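Local coordinates for diaphanous protein (Entamoeba histolytica, PDB 4DVG) that probably binds a Rho-family GTPase through its GBD-FH3 region, as diaphanous-related formins do in regulating actin filament assembly, at residues N262-E266 with I267-N271; Y41-K44 with Q45-I49; D177-L180 with E181-T185; N275-T279 with E280-I284. All blocks are in the same frame, centred on the assembly; numbering follows the deposited sequence.

Contact 1 of 4, residues N262-E266 with I267-N271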
loop_
_atom_site.group_PDB
_atom_site.type_symbol
_atom_site.label_atom_id
_atom_site.label_comp_id
_atom_site.label_asym_id
_atom_site.label_seq_id
_atom_site.Cartn_x
_atom_site.Cartn_y
_atom_site.Cartn_z
ATOM N N ASN B 262 35.718 -0.301 2.072
ATOM C CA ASN B 262 36.603 -1.454 2.272
ATOM C C ASN B 262 35.816 -2.676 2.790
ATOM O O ASN B 262 35.978 -3.775 2.259
ATOM C CB ASN B 262 37.783 -1.139 3.192
ATOM C CG ASN B 262 38.911 -0.360 2.493
ATOM O OD1 ASN B 262 38.976 -0.260 1.261
ATOM N ND2 ASN B 262 39.825 0.186 3.306
ATOM N N SER B 263 34.960 -2.468 3.799
ATOM C CA SER B 263 34.044 -3.503 4.295
ATOM C C SER B 263 33.237 -4.152 3.160
ATOM O O SER B 263 32.970 -5.348 3.184
ATOM C CB SER B 263 33.014 -2.932 5.273
ATOM O OG SER B 263 33.580 -2.197 6.323
ATOM N N PHE B 264 32.810 -3.356 2.191
ATOM C CA PHE B 264 32.027 -3.890 1.091
ATOM C C PHE B 264 32.934 -4.604 0.107
ATOM O O PHE B 264 32.583 -5.652 -0.420
ATOM C CB PHE B 264 31.227 -2.784 0.376
ATOM C CG PHE B 264 29.931 -2.444 1.050
ATOM C CD1 PHE B 264 28.828 -3.275 0.917
ATOM C CD2 PHE B 264 29.811 -1.292 1.822
ATOM C CE1 PHE B 264 27.628 -2.964 1.546
ATOM C CE2 PHE B 264 28.612 -0.979 2.466
ATOM C CZ PHE B 264 27.521 -1.812 2.321
ATOM N N ILE B 265 34.104 -4.040 -0.150
ATOM C CA ILE B 265 35.063 -4.733 -0.988
ATOM C C ILE B 265 35.392 -6.085 -0.373
ATOM O O ILE B 265 35.468 -7.095 -1.072
ATOM C CB ILE B 265 36.345 -3.937 -1.150
ATOM C CG1 ILE B 265 36.113 -2.762 -2.100
ATOM C CG2 ILE B 265 37.451 -4.833 -1.689
ATOM C CD1 ILE B 265 37.112 -1.665 -1.917
ATOM N N GLU B 266 35.552 -6.088 0.946
ATOM C CA GLU B 266 35.955 -7.266 1.691
ATOM C C GLU B 266 34.974 -8.424 1.525
ATOM O O GLU B 266 35.349 -9.570 1.726
ATOM C CB GLU B 266 36.104 -6.897 3.167
ATOM C CG GLU B 266 36.888 -7.873 4.029
ATOM C CD GLU B 266 36.974 -7.416 5.486
ATOM O OE1 GLU B 266 36.882 -6.190 5.746
ATOM O OE2 GLU B 266 37.128 -8.284 6.373
ATOM N N ILE B 267 33.726 -8.131 1.150
ATOM C CA ILE B 267 32.692 -9.164 1.059
ATOM C C ILE B 267 32.162 -9.412 -0.351
ATOM O O ILE B 267 31.116 -10.036 -0.531
ATOM C CB ILE B 267 31.495 -8.894 1.996
ATOM C CG1 ILE B 267 30.858 -7.546 1.672
ATOM C CG2 ILE B 267 31.921 -8.953 3.447
ATOM C CD1 ILE B 267 29.687 -7.231 2.515
ATOM N N GLY B 268 32.892 -8.939 -1.352
ATOM C CA GLY B 268 32.582 -9.286 -2.723
ATOM C C GLY B 268 31.817 -8.289 -3.578
ATOM O O GLY B 268 31.463 -8.618 -4.722
ATOM N N LEU B 269 31.600 -7.077 -3.061
ATOM C CA LEU B 269 30.894 -6.032 -3.798
ATOM C C LEU B 269 31.468 -5.742 -5.165
ATOM O O LEU B 269 30.750 -5.725 -6.162
ATOM C CB LEU B 269 30.872 -4.727 -3.027
ATOM C CG LEU B 269 29.970 -3.736 -3.763
ATOM C CD1 LEU B 269 28.601 -4.377 -3.935
ATOM C CD2 LEU B 269 29.882 -2.400 -3.017
ATOM N N VAL B 270 32.763 -5.487 -5.219
ATOM C CA VAL B 270 33.373 -5.102 -6.485
ATOM C C VAL B 270 33.123 -6.127 -7.589
ATOM O O VAL B 270 32.681 -5.777 -8.693
ATOM C CB VAL B 270 34.876 -4.845 -6.306
ATOM C CG1 VAL B 270 35.556 -4.715 -7.655
ATOM C CG2 VAL B 270 35.091 -3.601 -5.450
ATOM N N ASN B 271 33.392 -7.398 -7.299
ATOM C CA ASN B 271 33.223 -8.426 -8.317
ATOM C C ASN B 271 31.758 -8.591 -8.699
ATOM O O ASN B 271 31.434 -9.042 -9.797
ATOM C CB ASN B 271 33.832 -9.761 -7.870
ATOM C CG ASN B 271 35.338 -9.813 -8.084
ATOM O OD1 ASN B 271 35.818 -10.440 -9.032
ATOM N ND2 ASN B 271 36.089 -9.148 -7.204
#

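Contact 2 of 4, residues Y41-K44 with Q45-I49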
loop_
_atom_site.group_PDB
_atom_site.type_symbol
_atom_site.label_atom_id
_atom_site.label_comp_id
_atom_site.label_asym_id
_atom_site.label_seq_id
_atom_site.Cartn_x
_atom_site.Cartn_y
_atom_site.Cartn_z
ATOM N N TYR B 41 -15.650 14.511 3.042
ATOM C CA TYR B 41 -14.585 14.622 4.030
ATOM C C TYR B 41 -15.144 15.151 5.356
ATOM O O TYR B 41 -15.021 14.497 6.395
ATOM C CB TYR B 41 -13.440 15.519 3.538
ATOM C CG TYR B 41 -12.314 15.633 4.549
ATOM C CD1 TYR B 41 -11.394 14.603 4.696
ATOM C CD2 TYR B 41 -12.182 16.757 5.373
ATOM C CE1 TYR B 41 -10.370 14.677 5.623
ATOM C CE2 TYR B 41 -11.153 16.848 6.316
ATOM C CZ TYR B 41 -10.248 15.797 6.432
ATOM O OH TYR B 41 -9.212 15.839 7.345
ATOM N N GLU B 42 -15.761 16.329 5.321
ATOM C CA GLU B 42 -16.347 16.894 6.528
ATOM C C GLU B 42 -17.346 15.921 7.163
ATOM O O GLU B 42 -17.377 15.765 8.386
ATOM C CB GLU B 42 -17.016 18.244 6.247
ATOM C CG GLU B 42 -16.051 19.392 5.970
ATOM C CD GLU B 42 -16.744 20.761 5.897
ATOM O OE1 GLU B 42 -17.899 20.892 6.368
ATOM O OE2 GLU B 42 -16.125 21.711 5.368
ATOM N N LYS B 43 -18.152 15.263 6.331
ATOM C CA LYS B 43 -19.181 14.351 6.832
ATOM C C LYS B 43 -18.567 13.186 7.594
ATOM O O LYS B 43 -19.115 12.737 8.597
ATOM C CB LYS B 43 -20.070 13.831 5.696
ATOM C CG LYS B 43 -21.274 14.713 5.395
ATOM C CD LYS B 43 -22.046 14.224 4.177
ATOM C CE LYS B 43 -22.580 12.809 4.368
ATOM N NZ LYS B 43 -23.094 12.236 3.083
ATOM N N LYS B 44 -17.425 12.708 7.108
ATOM C CA LYS B 44 -16.754 11.555 7.698
ATOM C C LYS B 44 -16.053 11.939 8.990
ATOM O O LYS B 44 -16.038 11.171 9.951
ATOM C CB LYS B 44 -15.747 10.949 6.718
ATOM C CG LYS B 44 -15.027 9.714 7.249
ATOM C CD LYS B 44 -13.984 9.209 6.259
ATOM C CE LYS B 44 -13.301 7.923 6.743
ATOM N NZ LYS B 44 -12.279 8.165 7.806
ATOM N N GLN B 45 -15.460 13.127 9.017
ATOM C CA GLN B 45 -14.850 13.594 10.253
ATOM C C GLN B 45 -15.895 13.557 11.355
ATOM O O GLN B 45 -15.602 13.170 12.486
ATOM C CB GLN B 45 -14.252 14.989 10.101
ATOM C CG GLN B 45 -12.847 14.995 9.508
ATOM C CD GLN B 45 -12.128 16.324 9.723
ATOM O OE1 GLN B 45 -10.938 16.450 9.430
ATOM N NE2 GLN B 45 -12.850 17.321 10.238
ATOM N N LYS B 46 -17.122 13.926 11.012
ATOM C CA LYS B 46 -18.205 13.913 11.984
ATOM C C LYS B 46 -18.650 12.487 12.281
ATOM O O LYS B 46 -19.013 12.173 13.411
ATOM C CB LYS B 46 -19.395 14.742 11.494
ATOM C CG LYS B 46 -19.036 16.156 11.034
ATOM C CD LYS B 46 -20.288 17.010 10.776
ATOM C CE LYS B 46 -19.898 18.389 10.281
ATOM N NZ LYS B 46 -21.077 19.276 10.129
ATOM N N LYS B 47 -18.629 11.628 11.264
ATOM C CA LYS B 47 -19.048 10.234 11.429
ATOM C C LYS B 47 -18.113 9.504 12.379
ATOM O O LYS B 47 -18.553 8.913 13.368
ATOM C CB LYS B 47 -19.102 9.501 10.080
ATOM C CG LYS B 47 -20.267 9.910 9.184
ATOM C CD LYS B 47 -20.235 9.167 7.848
ATOM C CE LYS B 47 -21.471 9.481 6.996
ATOM N NZ LYS B 47 -22.757 8.986 7.585
ATOM N N ASP B 48 -16.820 9.550 12.067
ATOM C CA ASP B 48 -15.802 8.932 12.896
ATOM C C ASP B 48 -16.007 9.310 14.350
ATOM O O ASP B 48 -15.968 8.456 15.236
ATOM C CB ASP B 48 -14.416 9.357 12.432
ATOM C CG ASP B 48 -14.071 8.807 11.062
ATOM O OD1 ASP B 48 -14.823 7.934 10.568
ATOM O OD2 ASP B 48 -13.043 9.233 10.487
ATOM N N ILE B 49 -16.238 10.594 14.594
ATOM C CA ILE B 49 -16.469 11.062 15.949
ATOM C C ILE B 49 -17.589 10.272 16.621
ATOM O O ILE B 49 -17.428 9.796 17.740
ATOM C CB ILE B 49 -16.753 12.578 15.982
ATOM C CG1 ILE B 49 -15.473 13.341 16.335
ATOM C CG2 ILE B 49 -17.878 12.914 16.967
ATOM C CD1 ILE B 49 -14.348 13.158 15.334
#

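Contact 3 of 4, residues D177-L180 with E181-T185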
loop_
_atom_site.group_PDB
_atom_site.type_symbol
_atom_site.label_atom_id
_atom_site.label_comp_id
_atom_site.label_asym_id
_atom_site.label_seq_id
_atom_site.Cartn_x
_atom_site.Cartn_y
_atom_site.Cartn_z
ATOM N N ASP B 177 10.141 -3.889 1.155
ATOM C CA ASP B 177 9.484 -2.808 1.872
ATOM C C ASP B 177 10.335 -2.402 3.058
ATOM O O ASP B 177 10.449 -1.216 3.397
ATOM C CB ASP B 177 8.087 -3.208 2.325
ATOM C CG ASP B 177 7.106 -3.277 1.174
ATOM O OD1 ASP B 177 7.211 -2.396 0.285
ATOM O OD2 ASP B 177 6.246 -4.206 1.156
ATOM N N ILE B 178 10.956 -3.397 3.667
ATOM C CA ILE B 178 11.820 -3.139 4.796
ATOM C C ILE B 178 13.068 -2.394 4.329
ATOM O O ILE B 178 13.506 -1.413 4.961
ATOM C CB ILE B 178 12.148 -4.436 5.537
ATOM C CG1 ILE B 178 10.869 -4.983 6.171
ATOM C CG2 ILE B 178 13.176 -4.188 6.590
ATOM C CD1 ILE B 178 11.023 -6.367 6.743
ATOM N N LEU B 179 13.607 -2.826 3.194
ATOM C CA LEU B 179 14.810 -2.198 2.681
ATOM C C LEU B 179 14.541 -0.721 2.404
ATOM O O LEU B 179 15.327 0.151 2.786
ATOM C CB LEU B 179 15.301 -2.900 1.425
ATOM C CG LEU B 179 16.545 -2.294 0.772
ATOM C CD1 LEU B 179 17.817 -2.832 1.401
ATOM C CD2 LEU B 179 16.538 -2.556 -0.719
ATOM N N LEU B 180 13.411 -0.453 1.750
ATOM C CA LEU B 180 13.013 0.899 1.429
ATOM C C LEU B 180 12.904 1.751 2.688
ATOM O O LEU B 180 13.249 2.945 2.680
ATOM C CB LEU B 180 11.695 0.909 0.681
ATOM C CG LEU B 180 11.723 0.445 -0.772
ATOM C CD1 LEU B 180 10.292 0.477 -1.318
ATOM C CD2 LEU B 180 12.659 1.314 -1.638
ATOM N N GLU B 181 12.434 1.136 3.770
ATOM C CA GLU B 181 12.363 1.843 5.035
ATOM C C GLU B 181 13.765 2.085 5.655
ATOM O O GLU B 181 14.065 3.197 6.085
ATOM C CB GLU B 181 11.371 1.187 6.001
ATOM C CG GLU B 181 11.261 1.887 7.368
ATOM C CD GLU B 181 11.074 3.393 7.275
ATOM O OE1 GLU B 181 10.579 3.884 6.247
ATOM O OE2 GLU B 181 11.423 4.093 8.241
ATOM N N ILE B 182 14.627 1.066 5.655
ATOM C CA ILE B 182 16.024 1.259 6.049
ATOM C C ILE B 182 16.694 2.383 5.228
ATOM O O ILE B 182 17.444 3.186 5.773
ATOM C CB ILE B 182 16.862 -0.009 5.834
ATOM C CG1 ILE B 182 16.161 -1.262 6.372
ATOM C CG2 ILE B 182 18.250 0.166 6.359
ATOM C CD1 ILE B 182 16.237 -1.449 7.814
ATOM N N THR B 183 16.441 2.432 3.921
ATOM C CA THR B 183 17.183 3.357 3.062
ATOM C C THR B 183 16.765 4.776 3.359
ATOM O O THR B 183 17.597 5.665 3.467
ATOM C CB THR B 183 16.970 3.092 1.557
ATOM O OG1 THR B 183 15.572 3.193 1.253
ATOM C CG2 THR B 183 17.435 1.725 1.213
ATOM N N LEU B 184 15.458 4.972 3.475
ATOM C CA LEU B 184 14.892 6.235 3.918
ATOM C C LEU B 184 15.533 6.667 5.241
ATOM O O LEU B 184 15.912 7.834 5.406
ATOM C CB LEU B 184 13.384 6.093 4.090
ATOM C CG LEU B 184 12.634 7.401 4.263
ATOM C CD1 LEU B 184 12.721 8.178 2.968
ATOM C CD2 LEU B 184 11.184 7.133 4.654
ATOM N N THR B 185 15.676 5.728 6.174
ATOM C CA THR B 185 16.291 6.074 7.441
ATOM C C THR B 185 17.722 6.562 7.246
ATOM O O THR B 185 18.089 7.632 7.723
ATOM C CB THR B 185 16.252 4.911 8.441
ATOM O OG1 THR B 185 14.903 4.445 8.587
ATOM C CG2 THR B 185 16.787 5.374 9.793
#

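Contact 4 of 4, residues N275-T279 with E280-I284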
loop_
_atom_site.group_PDB
_atom_site.type_symbol
_atom_site.label_atom_id
_atom_site.label_comp_id
_atom_site.label_asym_id
_atom_site.label_seq_id
_atom_site.Cartn_x
_atom_site.Cartn_y
_atom_site.Cartn_z
ATOM N N ASN B 275 30.261 -7.836 -12.517
ATOM C CA ASN B 275 29.491 -8.860 -13.237
ATOM C C ASN B 275 28.198 -8.292 -13.830
ATOM O O ASN B 275 27.721 -8.766 -14.853
ATOM C CB ASN B 275 29.176 -10.081 -12.360
ATOM O OD1 ASN B 275 31.360 -10.932 -12.884
ATOM N ND2 ASN B 275 30.297 -11.842 -11.135
HETATM N N MSE B 276 27.640 -7.274 -13.180
HETATM C CA MSE B 276 26.390 -6.668 -13.621
HETATM C C MSE B 276 26.600 -5.799 -14.847
HETATM O O MSE B 276 25.682 -5.601 -15.639
HETATM C CB MSE B 276 25.759 -5.852 -12.492
HETATM C CG MSE B 276 25.188 -6.720 -11.365
HETATM SE SE MSE B 276 24.569 -5.778 -9.738
HETATM C CE MSE B 276 23.188 -4.637 -10.530
ATOM N N LYS B 277 27.813 -5.282 -14.999
ATOM C CA LYS B 277 28.167 -4.477 -16.162
ATOM C C LYS B 277 28.165 -5.312 -17.447
ATOM O O LYS B 277 27.842 -4.806 -18.519
ATOM C CB LYS B 277 29.537 -3.817 -15.970
ATOM C CG LYS B 277 29.574 -2.666 -14.965
ATOM C CD LYS B 277 30.937 -1.979 -14.991
ATOM C CE LYS B 277 30.901 -0.619 -14.315
ATOM N NZ LYS B 277 32.237 0.044 -14.304
ATOM N N ASN B 278 28.533 -6.587 -17.337
ATOM C CA ASN B 278 28.526 -7.488 -18.487
ATOM C C ASN B 278 27.148 -8.114 -18.666
ATOM O O ASN B 278 26.986 -9.097 -19.389
ATOM C CB ASN B 278 29.580 -8.596 -18.326
ATOM C CG ASN B 278 31.005 -8.055 -18.207
ATOM O OD1 ASN B 278 31.273 -7.118 -17.454
ATOM N ND2 ASN B 278 31.927 -8.654 -18.953
ATOM N N THR B 279 26.157 -7.521 -18.007
ATOM C CA THR B 279 24.835 -8.121 -17.864
ATOM C C THR B 279 23.718 -7.161 -18.242
ATOM O O THR B 279 23.892 -5.941 -18.226
ATOM C CB THR B 279 24.610 -8.598 -16.410
ATOM O OG1 THR B 279 25.359 -9.800 -16.180
ATOM C CG2 THR B 279 23.142 -8.865 -16.141
ATOM N N GLU B 280 22.564 -7.730 -18.576
ATOM C CA GLU B 280 21.387 -6.962 -18.959
ATOM C C GLU B 280 21.018 -5.870 -17.946
ATOM O O GLU B 280 20.185 -5.005 -18.233
ATOM C CB GLU B 280 20.200 -7.907 -19.166
ATOM C CG GLU B 280 19.268 -7.516 -20.306
ATOM C CD GLU B 280 19.899 -7.724 -21.670
ATOM O OE1 GLU B 280 21.145 -7.766 -21.745
ATOM O OE2 GLU B 280 19.149 -7.851 -22.663
ATOM N N TRP B 281 21.640 -5.906 -16.769
ATOM C CA TRP B 281 21.284 -4.975 -15.698
ATOM C C TRP B 281 21.518 -3.513 -16.053
ATOM O O TRP B 281 20.834 -2.630 -15.543
ATOM C CB TRP B 281 22.020 -5.318 -14.407
ATOM C CG TRP B 281 21.417 -6.457 -13.670
ATOM C CD1 TRP B 281 21.965 -7.689 -13.474
ATOM C CD2 TRP B 281 20.145 -6.477 -13.027
ATOM N NE1 TRP B 281 21.111 -8.478 -12.747
ATOM C CE2 TRP B 281 19.985 -7.756 -12.457
ATOM C CE3 TRP B 281 19.125 -5.539 -12.872
ATOM C CZ2 TRP B 281 18.846 -8.120 -11.749
ATOM C CZ3 TRP B 281 17.995 -5.902 -12.171
ATOM C CH2 TRP B 281 17.864 -7.181 -11.616
HETATM N N MSE B 282 22.481 -3.256 -16.930
HETATM C CA MSE B 282 22.814 -1.888 -17.296
HETATM C C MSE B 282 21.729 -1.225 -18.143
HETATM O O MSE B 282 21.768 -0.014 -18.370
HETATM C CB MSE B 282 24.158 -1.846 -18.023
HETATM C CG MSE B 282 25.314 -2.397 -17.203
HETATM SE SE MSE B 282 25.626 -1.377 -15.559
HETATM C CE MSE B 282 26.420 0.229 -16.333
ATOM N N LYS B 283 20.759 -2.008 -18.607
ATOM C CA LYS B 283 19.693 -1.454 -19.434
ATOM C C LYS B 283 18.808 -0.503 -18.634
ATOM O O LYS B 283 18.081 0.312 -19.207
ATOM C CB LYS B 283 18.854 -2.561 -20.084
ATOM C CG LYS B 283 19.195 -2.829 -21.551
ATOM C CD LYS B 283 18.130 -3.693 -22.254
ATOM C CE LYS B 283 16.823 -2.924 -22.503
ATOM N NZ LYS B 283 15.815 -3.700 -23.289
ATOM N N ILE B 284 18.877 -0.606 -17.309
ATOM C CA ILE B 284 18.077 0.252 -16.435
ATOM C C ILE B 284 18.880 1.450 -15.913
ATOM O O ILE B 284 19.893 1.304 -15.214
ATOM C CB ILE B 284 17.460 -0.541 -15.263
ATOM C CG1 ILE B 284 16.691 -1.757 -15.788
ATOM C CG2 ILE B 284 16.549 0.358 -14.426
ATOM C CD1 ILE B 284 16.204 -2.676 -14.699
#

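Contact 1 of 4, residues N262-E266 with I267-N271
Leu269 turns its CG away from its own backbone N (chi1 -173°), while the ring of Phe264 trails from a CG set opposite its carbonyl carbon (chi1 -83°). These settings bring Leu269 CD2 to 3.7 Å from Phe264 CB, forming the apolar contact that accompanies a Schellman motif at the C-terminal end of helix 254-265. Two backbone bonds define the motif: Leu269 N reaches Phe264 O at 3.2 Å, and Gly268 N reaches Ile265 O at 3.2 Å, the latter with a nearly straight N-H...O angle of 170°. Gly268, with positive phi, is the C-prime residue. It is also the N-cap of helix 269-277, so one residue ends a helix and starts the next.

Phe264 O is gripped twice, because Ile267 N also donates to it at 3.1 Å and the two N-H groups arrive from opposite faces of the carbonyl plane. The Phe264 ring stacks with Phe222, and it meets both Leu269 CD2 and Ile267 CD1 obliquely. On another part of the bend, Ile265 and Val270 both pack on Trp298 of helix 290-309. Their side chains run alongside each other in the same direction, Ile265 CG1 lying 3.6 Å from Val270 CG2.

Contact 2 of 4, residues Y41-K44 with Q45-I49
Two i to i+4 side-chain pairs, Lys44 with Asp48 and Tyr41 with Gln45, mark this local contact along the surface helix 41-49, in the GTPase-binding domain. The first is a salt bridge: Lys44 NZ lies 3.0 Å from Asp48 OD2 and approaches its syn lone pair, on the side of the other carboxylate oxygen. The lysine chain runs extended as far as CE and bends only at its last torsion (chi4 -77°), which swings NZ across to the acid.

In the second pair, Gln45 CG sits 4.0 Å above one face of the Tyr41 ring, displaced toward the rim. The amide is turned 53° against the ring plane, and a weak hydrogen bond of 2.8 Å runs from Tyr41 OH to Gln45 OE1. Beneath both pairs the backbone is regular helix, with Gln45 N bonded to Tyr41 O at 3.0 Å and Asp48 N to Lys44 O at 2.8 Å.

Tyr41, Lys44 and Lys47 also pack on apolar side chains of the other protein in the assembly. The salt bridge holds the Lys44 ammonium against Asp48, which may help the chain to pack on that partner, and the neighbouring carboxylate probably offsets much of its positive charge.

Contact 3 of 4, residues D177-L180 with E181-T185
Thr183 donates its hydroxyl back into its own helix, OG1 lying 2.7 Å from Leu180 O. The torsion responsible is chi1 of 58°, which sets OG1 between the backbone N and the carbonyl carbon, so that it comes in above the plane of the Leu180 carbonyl. The same oxygen accepts Leu184 N at 3.1 Å, and both donors come to the same face. Thr185 also bonds back into the helix, but to the carbonyl four residues before it: its OG1 meets Glu181 O at 2.9 Å and its N meets that oxygen at 3.0 Å, here from opposite faces. Two carbonyl oxygens in succession are therefore each held by two donors.

The apolar groups follow the i to i+4 spacing. Ile178 CG2 stands 4.2 Å from Ile182 CG1, the two side chains crossing at a slant, and Leu179 CG stands 4.1 Å from Thr183 CG2.

Around this first shell lie the neighbours of helix 172-187; the centre of this contact lies about 3 Å from the centre of the chain. Ile178 and Ile182 rest on Leu161 of helix 160-165, while Leu179 and Thr183 face helix 236-249 through Ala240 and Leu244 among others. A hydrogen bond between Thr148 OG1 of helix 145-152 and Glu181 OE2 probably helps to position the glutamate. This stacking of helices on several sides is consistent with the armadillo-like architecture of formin GBD-FH3 regions.

Both threonine hydroxyls are spent on carbonyls of their own helix, which is consistent with the burial of Thr185, packed on Leu151 and Ile152.

Contact 4 of 4, residues N275-T279 with E280-I284
Met276, modelled as selenomethionine, lies over the Trp281 ring in a Met-aromatic contact that folds the end of helix 269-277 against the 3-10 segment 280-283. The selenium is 5.2 Å from the centroid of the five-membered ring and only 20° off its normal, so it stands above the face, though at a distance. The terminal methyl comes closer: with chi3 at 60° the chain bends at its end and lays CE 4.0 Å above the ring plane, displaced toward the rim. Nearer the backbone, Met276 CG touches Trp281 CD1 at 4.0 Å.

Thr279 approaches the indole differently. The two side chains run side by side, pointing the same way, with CG2 of Thr279 meeting the ring obliquely. Its other branch turns back to the helix, OG1 donating to Asn275 O at 2.9 Å, which probably helps to hold CG2 on the tryptophan side.

A single backbone hydrogen bond joins the two segments: Met282 N to Thr279 O, 3.3 Å long and nearly straight at 172°. Trp281 and Met282 both direct their CB atoms toward 275-279. Outside the contact, Met276 reaches Phe229 and Ile291, while the Trp281 side chain touches Lys238 of helix 236-249. Lys277 makes a cation-pi contact with Phe295 of helix 290-309.

Met282, bent at both chi2 and chi3, crosses Lys277 at an angle. Its CG rests 3.7 Å from Lys277 CA, and its selenium lies 4.2 Å from Lys277 CG.

How the contacts relate
From the N terminus the chain passes contact 2, then 3, 1 and 4, strictly in series, and none nests within or crosses another. Each joins adjoining stretches of chain, so none closes a long loop; contacts 2 and 3 lie within single helices, contacts 1 and 4 at bends. Contact 2 lies on the peripheral helix 41-49, and contact 3 in helix 172-187 near the centre of the chain, their centres about 33 Å apart. Contacts 1 and 4 bracket helix 269-277, one at its start and the other at its end, with centres about 18 Å apart. Both lean on helices 236-249 and 290-309, and contact 3 also packs on 236-249.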